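Local coordinates for pyridoxal kinase (Entamoeba histolytica, PDB 4S1H), which probably phosphorylates pyridoxal at the expense of ATP, with magnesium, to give pyridoxal 5'-phosphate, at residues D59-S62 against I63-L67; I94-V97 against K98-K101; D128-K131 against E132-K135. All blocks are in the same frame, centred on the assembly; numbering follows the deposited sequence.

Overall arrangement
The three contacts follow one another along the chain, each a turn-to-turn contact within a single helix: contact 1 in helix 57-69, contact 2 at the C-terminal part of helix 87-100, contact 3 at that of helix 124-133. Centres of contacts 1 and 2 lie about 14 Å apart, those of 2 and 3 about 13 Å, and those of 1 and 3 about 21 Å, so contact 2 sits in the middle and touches both neighbours. Asp65 pairs with Arg96 on one side, and Ile94 packs on Leu133 on the other. The three contacts belong to the helical layer along the mixed sheet of this ribokinase-clan kinase, running from the subunit interface toward the magnesium and ADP site.

Contact 1 (D59-S62 against I63-L67); sequences DFIS and IMDSL
The ring of Phe60 takes CG of Met64 over one face, 4.1 Å above the plane and displaced toward the rim. CE2 is among the nearest ring atoms, 4.2 Å from Met64 CG, and the line from that methylene to the ring centroid runs 14° off the normal, a CH-pi contact. The sulfur follows more obliquely, with Met64 SD 4.9 Å from the centroid of the Phe60 ring, a Met-aromatic contact one helical turn apart. With Phe60 CG anti to the backbone N (chi1 -178°) and the methionine chain bent at chi2 and chi3, the two side chains lie alongside each other, pointing the same way, and Met64 CG comes over the ring face. Phe60 also touches Val36 and Ile8 of the sheet and Leu89 and Thr93 of helix 87-100; Met64 touches Leu6.

One residue further on, Ile61 CG2 lies 3.6 Å from Asp65 OD2. The carboxylate's other oxygen, OD1, is held by Arg96 in a salt bridge. Backbone bonds run i to i+4 beneath these pairs, among them Asp65 N to Ile61 O at 2.8 Å. Chemically, these two turns divide their work: Phe60 and Met64 serve the intrachain core, while the polar ends of Asp59, Ser62 and Ser66 hydrogen-bond to Ser53, Gly52 and Asn43 of the second subunit, and Asp65 is probably made more acidic by its arginine.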
ATOM      1  N   ASP A  59       4.737  18.909  -2.745  1.00 22.00           N
ATOM      2  CA  ASP A  59       4.878  17.526  -3.169  1.00 21.13           C
ATOM      3  C   ASP A  59       3.537  16.935  -3.614  1.00 17.95           C
ATOM      4  O   ASP A  59       3.463  16.229  -4.609  1.00 18.32           O
ATOM      5  CB  ASP A  59       5.525  16.668  -2.060  1.00 21.34           C
ATOM      6  CG  ASP A  59       6.993  17.037  -1.827  1.00 31.12           C
ATOM      7  OD1 ASP A  59       7.705  17.343  -2.805  1.00 32.09           O
ATOM      8  OD2 ASP A  59       7.430  17.070  -0.653  1.00 29.01           O
ATOM      9  N   PHE A  60       2.469  17.234  -2.886  1.00 17.75           N
ATOM     10  CA  PHE A  60       1.153  16.789  -3.272  1.00 17.80           C
ATOM     11  C   PHE A  60       0.762  17.329  -4.669  1.00 17.14           C
ATOM     12  O   PHE A  60       0.264  16.588  -5.521  1.00 17.38           O
ATOM     13  CB  PHE A  60       0.173  17.228  -2.165  1.00 19.07           C
ATOM     14  CG  PHE A  60      -1.244  16.798  -2.371  1.00 18.07           C
ATOM     15  CD1 PHE A  60      -1.649  15.498  -2.097  1.00 23.10           C
ATOM     16  CD2 PHE A  60      -2.174  17.677  -2.865  1.00 20.52           C
ATOM     17  CE1 PHE A  60      -2.977  15.099  -2.283  1.00 23.17           C
ATOM     18  CE2 PHE A  60      -3.517  17.303  -3.033  1.00 22.13           C
ATOM     19  CZ  PHE A  60      -3.913  16.014  -2.751  1.00 21.02           C
ATOM     20  N   ILE A  61       0.973  18.624  -4.891  1.00 17.60           N
ATOM     21  CA  ILE A  61       0.729  19.232  -6.201  1.00 18.26           C
ATOM     22  C   ILE A  61       1.573  18.594  -7.298  1.00 18.92           C
ATOM     23  O   ILE A  61       1.079  18.266  -8.382  1.00 17.84           O
ATOM     24  CB  ILE A  61       0.935  20.771  -6.139  1.00 19.47           C
ATOM     25  CG1 ILE A  61      -0.159  21.396  -5.270  1.00 21.47           C
ATOM     26  CG2 ILE A  61       0.930  21.387  -7.512  1.00 20.08           C
ATOM     27  CD1 ILE A  61       0.087  22.851  -4.944  1.00 24.04           C
ATOM     28  N   SER A  62       2.846  18.375  -7.009  1.00 18.17           N
ATOM     29  CA  SER A  62       3.743  17.746  -7.963  1.00 20.46           C
ATOM     30  C   SER A  62       3.236  16.368  -8.374  1.00 19.00           C
ATOM     31  O   SER A  62       3.229  16.007  -9.566  1.00 19.73           O
ATOM     32  CB  SER A  62       5.120  17.588  -7.335  1.00 25.10           C
ATOM     33  OG  SER A  62       6.018  17.046  -8.252  1.00 21.47           O
ATOM     34  N   ILE A  63       2.842  15.584  -7.387  1.00 17.67           N
ATOM     35  CA  ILE A  63       2.222  14.273  -7.641  1.00 18.49           C
ATOM     36  C   ILE A  63       0.938  14.364  -8.483  1.00 16.62           C
ATOM     37  O   ILE A  63       0.812  13.664  -9.493  1.00 16.41           O
ATOM     38  CB  ILE A  63       1.930  13.537  -6.325  1.00 19.17           C
ATOM     39  CG1 ILE A  63       3.258  13.096  -5.707  1.00 21.12           C
ATOM     40  CG2 ILE A  63       0.980  12.356  -6.521  1.00 17.32           C
ATOM     41  CD1 ILE A  63       3.175  12.777  -4.238  1.00 17.96           C
ATOM     42  N   MET A  64       0.020  15.250  -8.110  1.00 17.96           N
ATOM     43  CA  MET A  64      -1.245  15.317  -8.838  1.00 16.79           C
ATOM     44  C   MET A  64      -1.037  15.797 -10.282  1.00 18.25           C
ATOM     45  O   MET A  64      -1.629  15.252 -11.226  1.00 20.10           O
ATOM     46  CB  MET A  64      -2.257  16.185  -8.098  1.00 18.40           C
ATOM     47  CG  MET A  64      -2.637  15.633  -6.733  1.00 19.07           C
ATOM     48  SD  MET A  64      -3.442  14.028  -6.771  1.00 21.38           S
ATOM     49  CE  MET A  64      -5.036  14.466  -7.448  1.00 35.83           C
ATOM     50  N   ASP A  65      -0.138  16.760 -10.465  1.00 18.36           N
ATOM     51  CA  ASP A  65       0.228  17.235 -11.810  1.00 19.39           C
ATOM     52  C   ASP A  65       0.845  16.120 -12.649  1.00 18.98           C
ATOM     53  O   ASP A  65       0.535  15.983 -13.810  1.00 22.77           O
ATOM     54  CB  ASP A  65       1.229  18.380 -11.741  1.00 21.13           C
ATOM     55  CG  ASP A  65       0.612  19.680 -11.219  1.00 23.73           C
ATOM     56  OD1 ASP A  65      -0.639  19.796 -11.083  1.00 23.49           O
ATOM     57  OD2 ASP A  65       1.404  20.605 -10.984  1.00 32.86           O
ATOM     58  N   SER A  66       1.706  15.320 -12.039  1.00 18.34           N
ATOM     59  CA  SER A  66       2.365  14.204 -12.762  1.00 18.09           C
ATOM     60  C   SER A  66       1.353  13.134 -13.206  1.00 20.06           C
ATOM     61  O   SER A  66       1.423  12.621 -14.325  1.00 20.03           O
ATOM     62  CB  SER A  66       3.405  13.590 -11.837  1.00 19.13           C
ATOM     63  OG  SER A  66       4.194  12.624 -12.510  1.00 18.23           O
ATOM     64  N   LEU A  67       0.394  12.816 -12.335  1.00 17.23           N
ATOM     65  CA  LEU A  67      -0.692  11.887 -12.701  1.00 18.38           C
ATOM     66  C   LEU A  67      -1.476  12.411 -13.887  1.00 23.12           C
ATOM     67  O   LEU A  67      -1.816  11.651 -14.771  1.00 22.84           O
ATOM     68  CB  LEU A  67      -1.633  11.626 -11.536  1.00 16.91           C
ATOM     69  CG  LEU A  67      -0.991  10.918 -10.339  1.00 16.57           C
ATOM     70  CD1 LEU A  67      -1.920  10.978  -9.136  1.00 17.37           C
ATOM     71  CD2 LEU A  67      -0.617   9.479 -10.599  1.00 19.01           C
TER

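Contact 2 (I94-V97 against K98-K101); sequences INRV and KRIK
Lys98 begins the second turn by laying its aliphatic chain obliquely across Ile94, with Lys98 CE 4.0 Å from Ile94 CG2; its bend at chi3 (-76°) swings CE back toward the isoleucine. Its backbone N bonds to Ile94 O at 3.0 Å.

Arg99 comes next and runs alongside Arg96. Arg96 NH1 and Arg99 NH1 are 3.5 Å apart, and the guanidinium planes are turned 74° to each other, so they do not stack. Both NH1 groups turn to Glu68 of helix 57-69, Arg99 in a salt bridge and Arg96 in a long, weak ion pair, and the carboxylate probably offsets their charges. Arg96 NE has a separate salt bridge to Glu92 of its own helix.

Ile100 then sets CG1 3.3 Å from Arg96 O, the carbonyl that also accepts its backbone N-H at 2.9 Å, and its side chain reaches Val106. Lys101 closes the walk beside Val97, its CD 3.9 Å from Val97 CG1, while NZ goes on to Asp138 and to the carbonyl of Val106. Val97 and Lys101 both rest on Phe108 of strand 107-110. This C-terminal part of helix 87-100 belongs to a beta-alpha-beta crossover, from strand 78-81 through the helix to strand 107-110.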
ATOM      1  N   ILE A  94      -9.894  19.871  -3.112  1.00 17.08           N
ATOM      2  CA  ILE A  94     -11.147  20.412  -3.657  1.00 19.15           C
ATOM      3  C   ILE A  94     -10.952  20.800  -5.121  1.00 22.28           C
ATOM      4  O   ILE A  94     -11.796  20.480  -5.935  1.00 22.85           O
ATOM      5  CB  ILE A  94     -11.694  21.589  -2.822  1.00 18.87           C
ATOM      6  CG1 ILE A  94     -12.269  21.079  -1.487  1.00 20.69           C
ATOM      7  CG2 ILE A  94     -12.771  22.371  -3.572  1.00 22.39           C
ATOM      8  CD1 ILE A  94     -12.459  22.167  -0.459  1.00 20.06           C
ATOM      9  N   ASN A  95      -9.847  21.484  -5.434  1.00 21.14           N
ATOM     10  CA  ASN A  95      -9.559  21.858  -6.820  1.00 20.90           C
ATOM     11  C   ASN A  95      -9.478  20.641  -7.713  1.00 19.17           C
ATOM     12  O   ASN A  95     -10.018  20.661  -8.808  1.00 21.16           O
ATOM     13  CB  ASN A  95      -8.264  22.643  -6.931  1.00 20.38           C
ATOM     14  CG  ASN A  95      -8.301  23.972  -6.218  1.00 24.44           C
ATOM     15  OD1 ASN A  95      -9.332  24.620  -6.127  1.00 28.14           O
ATOM     16  ND2 ASN A  95      -7.132  24.397  -5.724  1.00 28.00           N
ATOM     17  N   ARG A  96      -8.803  19.602  -7.240  1.00 18.36           N
ATOM     18  CA  ARG A  96      -8.600  18.373  -8.037  1.00 18.36           C
ATOM     19  C   ARG A  96      -9.913  17.624  -8.200  1.00 20.19           C
ATOM     20  O   ARG A  96     -10.222  17.180  -9.295  1.00 19.08           O
ATOM     21  CB  ARG A  96      -7.579  17.470  -7.378  1.00 19.10           C
ATOM     22  CG  ARG A  96      -6.200  18.102  -7.227  1.00 20.86           C
ATOM     23  CD  ARG A  96      -5.560  18.488  -8.536  1.00 22.44           C
ATOM     24  NE  ARG A  96      -4.313  19.240  -8.309  1.00 22.66           N
ATOM     25  CZ  ARG A  96      -3.296  19.309  -9.155  1.00 25.72           C
ATOM     26  NH1 ARG A  96      -3.343  18.670 -10.313  1.00 22.56           N
ATOM     27  NH2 ARG A  96      -2.214  20.030  -8.836  1.00 28.84           N
ATOM     28  N   VAL A  97     -10.748  17.612  -7.147  1.00 18.16           N
ATOM     29  CA  VAL A  97     -12.081  16.991  -7.211  1.00 19.93           C
ATOM     30  C   VAL A  97     -12.981  17.618  -8.245  1.00 20.40           C
ATOM     31  O   VAL A  97     -13.633  16.911  -9.035  1.00 22.29           O
ATOM     32  CB  VAL A  97     -12.802  17.069  -5.854  1.00 19.20           C
ATOM     33  CG1 VAL A  97     -14.287  16.672  -5.965  1.00 24.14           C
ATOM     34  CG2 VAL A  97     -12.098  16.201  -4.842  1.00 21.16           C
ATOM     35  N   LYS A  98     -13.046  18.943  -8.224  1.00 22.20           N
ATOM     36  CA  LYS A  98     -13.807  19.688  -9.194  1.00 27.71           C
ATOM     37  C   LYS A  98     -13.366  19.345 -10.611  1.00 24.11           C
ATOM     38  O   LYS A  98     -14.206  19.104 -11.462  1.00 27.99           O
ATOM     39  CB  LYS A  98     -13.706  21.198  -8.956  1.00 28.46           C
ATOM     40  CG  LYS A  98     -14.548  21.658  -7.778  1.00 32.33           C
ATOM     41  CD  LYS A  98     -14.748  23.166  -7.741  1.00 48.54           C
ATOM     42  CE  LYS A  98     -13.503  23.882  -7.252  1.00 43.46           C
ATOM     43  NZ  LYS A  98     -13.682  25.358  -7.325  1.00 45.58           N
ATOM     44  N   ARG A  99     -12.059  19.335 -10.851  1.00 23.38           N
ATOM     45  CA  ARG A  99     -11.532  19.025 -12.186  1.00 27.53           C
ATOM     46  C   ARG A  99     -11.901  17.595 -12.591  1.00 24.66           C
ATOM     47  O   ARG A  99     -12.341  17.378 -13.715  1.00 29.42           O
ATOM     48  CB  ARG A  99     -10.022  19.238 -12.227  1.00 27.35           C
ATOM     49  CG  ARG A  99      -9.351  18.944 -13.570  1.00 35.69           C
ATOM     50  CD  ARG A  99      -7.849  19.202 -13.483  1.00 36.05           C
ATOM     51  NE  ARG A  99      -7.547  20.636 -13.342  1.00 55.32           N
ATOM     52  CZ  ARG A  99      -6.392  21.157 -12.906  1.00 71.68           C
ATOM     53  NH1 ARG A  99      -5.369  20.389 -12.534  1.00 47.11           N
ATOM     54  NH2 ARG A  99      -6.261  22.480 -12.833  1.00 71.42           N
ATOM     55  N   ILE A 100     -11.736  16.645 -11.677  1.00 24.00           N
ATOM     56  CA  ILE A 100     -11.987  15.235 -11.969  1.00 25.17           C
ATOM     57  C   ILE A 100     -13.485  14.995 -12.290  1.00 33.30           C
ATOM     58  O   ILE A 100     -13.811  14.256 -13.217  1.00 29.40           O
ATOM     59  CB  ILE A 100     -11.442  14.327 -10.843  1.00 30.62           C
ATOM     60  CG1 ILE A 100      -9.906  14.287 -10.897  1.00 34.00           C
ATOM     61  CG2 ILE A 100     -11.987  12.913 -10.970  1.00 36.82           C
ATOM     62  CD1 ILE A 100      -9.275  13.782  -9.616  1.00 49.32           C
ATOM     63  N   LYS A 101     -14.377  15.678 -11.577  1.00 25.73           N
ATOM     64  CA  LYS A 101     -15.833  15.617 -11.841  1.00 28.29           C
ATOM     65  C   LYS A 101     -16.364  16.416 -13.051  1.00 32.06           C
ATOM     66  O   LYS A 101     -17.551  16.335 -13.363  1.00 37.63           O
ATOM     67  CB  LYS A 101     -16.610  16.026 -10.586  1.00 28.86           C
ATOM     68  CG  LYS A 101     -16.509  15.002  -9.492  1.00 23.33           C
ATOM     69  CD  LYS A 101     -17.251  15.467  -8.239  1.00 30.10           C
ATOM     70  CE  LYS A 101     -17.754  14.308  -7.413  1.00 36.16           C
ATOM     71  NZ  LYS A 101     -19.044  13.746  -7.902  1.00 39.33           N
TER

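Contact 3 (D128-K131 against E132-K135); sequences DSMK and ELIK
Residues 128-135 take in the C-terminal part of helix 124-133, which packs against strand 107-110 and helices 87-100 and 144-151. Met130 and Leu133 carry the apolar part, their side chains slanting across each other so that Met130 CE lies 3.8 Å from Leu133 CD2, with SD nearly as close. The methionine reaches this branch by setting CG anti to the backbone N (chi1 -168°) and then bending at chi2 and chi3. Its CG also meets Ile134 CG2, more loosely, at 4.3 Å. Ile134 holds CG1 between the backbone N and the carbonyl carbon (chi1 57°), which brings that atom to 3.3 Å from Lys131 O. Cys110 is touched by all three of these side chains, and Leu150 covers Met130 and Ile134.

In the backbone, Ser129 O accepts from two successive residues. Leu133 N gives it a regular bond at 3.0 Å. The one from Glu132 N is weak, with an N-H...O angle of only 133°. Ile134 N still bonds to Met130 O at 3.0 Å. Toward solvent, Lys135 NZ forms a long, weak salt bridge with Glu132 OE2 at 3.5 Å, its extended chain passing Lys131 O.

Met130 comes within about 8 Å of the side chain of Asp111, which with Thr141 holds a magnesium ion. This part of the helix thus contributes to the apolar core between helix and sheet, in the neighbourhood of the metal site, in a ribokinase-like alpha/beta fold.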
ATOM      1  N   ASP A 128     -12.769  23.101   9.329  1.00 25.41           N
ATOM      2  CA  ASP A 128     -13.439  24.059   8.468  1.00 25.20           C
ATOM      3  C   ASP A 128     -13.255  23.749   6.987  1.00 22.98           C
ATOM      4  O   ASP A 128     -14.193  23.876   6.196  1.00 24.06           O
ATOM      5  CB  ASP A 128     -12.981  25.489   8.782  1.00 31.53           C
ATOM      6  CG  ASP A 128     -13.394  25.930  10.168  1.00 40.36           C
ATOM      7  OD1 ASP A 128     -14.413  25.421  10.693  1.00 36.80           O
ATOM      8  OD2 ASP A 128     -12.675  26.768  10.731  1.00 44.32           O
ATOM      9  N   SER A 129     -12.054  23.303   6.605  1.00 20.53           N
ATOM     10  CA  SER A 129     -11.807  22.951   5.219  1.00 20.99           C
ATOM     11  C   SER A 129     -12.594  21.695   4.839  1.00 19.84           C
ATOM     12  O   SER A 129     -13.100  21.599   3.729  1.00 19.31           O
ATOM     13  CB  SER A 129     -10.298  22.800   4.938  1.00 20.18           C
ATOM     14  OG  SER A 129      -9.738  21.672   5.571  1.00 22.02           O
ATOM     15  N   MET A 130     -12.703  20.737   5.754  1.00 18.57           N
ATOM     16  CA  MET A 130     -13.539  19.548   5.522  1.00 18.23           C
ATOM     17  C   MET A 130     -15.019  19.892   5.321  1.00 19.68           C
ATOM     18  O   MET A 130     -15.704  19.212   4.569  1.00 20.23           O
ATOM     19  CB  MET A 130     -13.398  18.565   6.676  1.00 22.67           C
ATOM     20  CG  MET A 130     -13.986  17.181   6.444  1.00 23.60           C
ATOM     21  SD  MET A 130     -13.295  16.247   5.047  1.00 28.72           S
ATOM     22  CE  MET A 130     -11.585  16.826   4.985  1.00 16.93           C
ATOM     23  N   LYS A 131     -15.516  20.923   6.003  1.00 21.26           N
ATOM     24  CA  LYS A 131     -16.895  21.363   5.787  1.00 19.83           C
ATOM     25  C   LYS A 131     -17.143  21.780   4.351  1.00 20.87           C
ATOM     26  O   LYS A 131     -18.285  21.651   3.853  1.00 20.45           O
ATOM     27  CB  LYS A 131     -17.258  22.495   6.758  1.00 20.20           C
ATOM     28  CG  LYS A 131     -17.346  22.093   8.214  1.00 25.31           C
ATOM     29  CD  LYS A 131     -17.661  23.320   9.069  1.00 27.53           C
ATOM     30  CE  LYS A 131     -17.982  22.949  10.503  1.00 46.29           C
ATOM     31  NZ  LYS A 131     -18.546  24.111  11.242  1.00 48.22           N
ATOM     32  N   GLU A 132     -16.089  22.245   3.663  1.00 20.36           N
ATOM     33  CA  GLU A 132     -16.183  22.587   2.250  1.00 19.93           C
ATOM     34  C   GLU A 132     -16.013  21.376   1.358  1.00 19.26           C
ATOM     35  O   GLU A 132     -16.763  21.204   0.411  1.00 20.23           O
ATOM     36  CB  GLU A 132     -15.181  23.688   1.880  1.00 24.79           C
ATOM     37  CG  GLU A 132     -15.477  25.068   2.484  1.00 28.10           C
ATOM     38  CD  GLU A 132     -16.896  25.582   2.214  1.00 35.20           C
ATOM     39  OE1 GLU A 132     -17.357  25.512   1.055  1.00 33.07           O
ATOM     40  OE2 GLU A 132     -17.557  26.052   3.168  1.00 43.43           O
ATOM     41  N   LEU A 133     -15.053  20.518   1.680  1.00 17.10           N
ATOM     42  CA  LEU A 133     -14.846  19.312   0.872  1.00 16.35           C
ATOM     43  C   LEU A 133     -16.093  18.399   0.796  1.00 15.74           C
ATOM     44  O   LEU A 133     -16.428  17.893  -0.245  1.00 15.60           O
ATOM     45  CB  LEU A 133     -13.638  18.507   1.403  1.00 16.87           C
ATOM     46  CG  LEU A 133     -13.264  17.254   0.604  1.00 18.16           C
ATOM     47  CD1 LEU A 133     -12.965  17.574  -0.852  1.00 19.19           C
ATOM     48  CD2 LEU A 133     -12.083  16.564   1.248  1.00 19.18           C
ATOM     49  N   ILE A 134     -16.782  18.206   1.908  1.00 16.28           N
ATOM     50  CA  ILE A 134     -17.921  17.292   1.936  1.00 16.23           C
ATOM     51  C   ILE A 134     -19.030  17.703   0.966  1.00 17.21           C
ATOM     52  O   ILE A 134     -19.808  16.862   0.532  1.00 17.59           O
ATOM     53  CB  ILE A 134     -18.513  17.075   3.353  1.00 18.09           C
ATOM     54  CG1 ILE A 134     -18.948  18.396   4.013  1.00 20.10           C
ATOM     55  CG2 ILE A 134     -17.518  16.325   4.236  1.00 19.07           C
ATOM     56  CD1 ILE A 134     -19.818  18.234   5.242  1.00 22.37           C
ATOM     57  N   LYS A 135     -19.100  18.981   0.623  1.00 17.89           N
ATOM     58  CA  LYS A 135     -20.148  19.484  -0.251  1.00 20.02           C
ATOM     59  C   LYS A 135     -20.041  18.942  -1.666  1.00 19.25           C
ATOM     60  O   LYS A 135     -21.015  19.014  -2.414  1.00 24.77           O
ATOM     61  CB  LYS A 135     -20.169  21.013  -0.276  1.00 20.90           C
ATOM     62  CG  LYS A 135     -20.484  21.629   1.077  1.00 25.56           C
ATOM     63  CD  LYS A 135     -20.588  23.141   0.972  1.00 29.74           C
ATOM     64  CE  LYS A 135     -20.841  23.767   2.321  1.00 34.79           C
ATOM     65  NZ  LYS A 135     -20.802  25.249   2.197  1.00 60.04           N
TER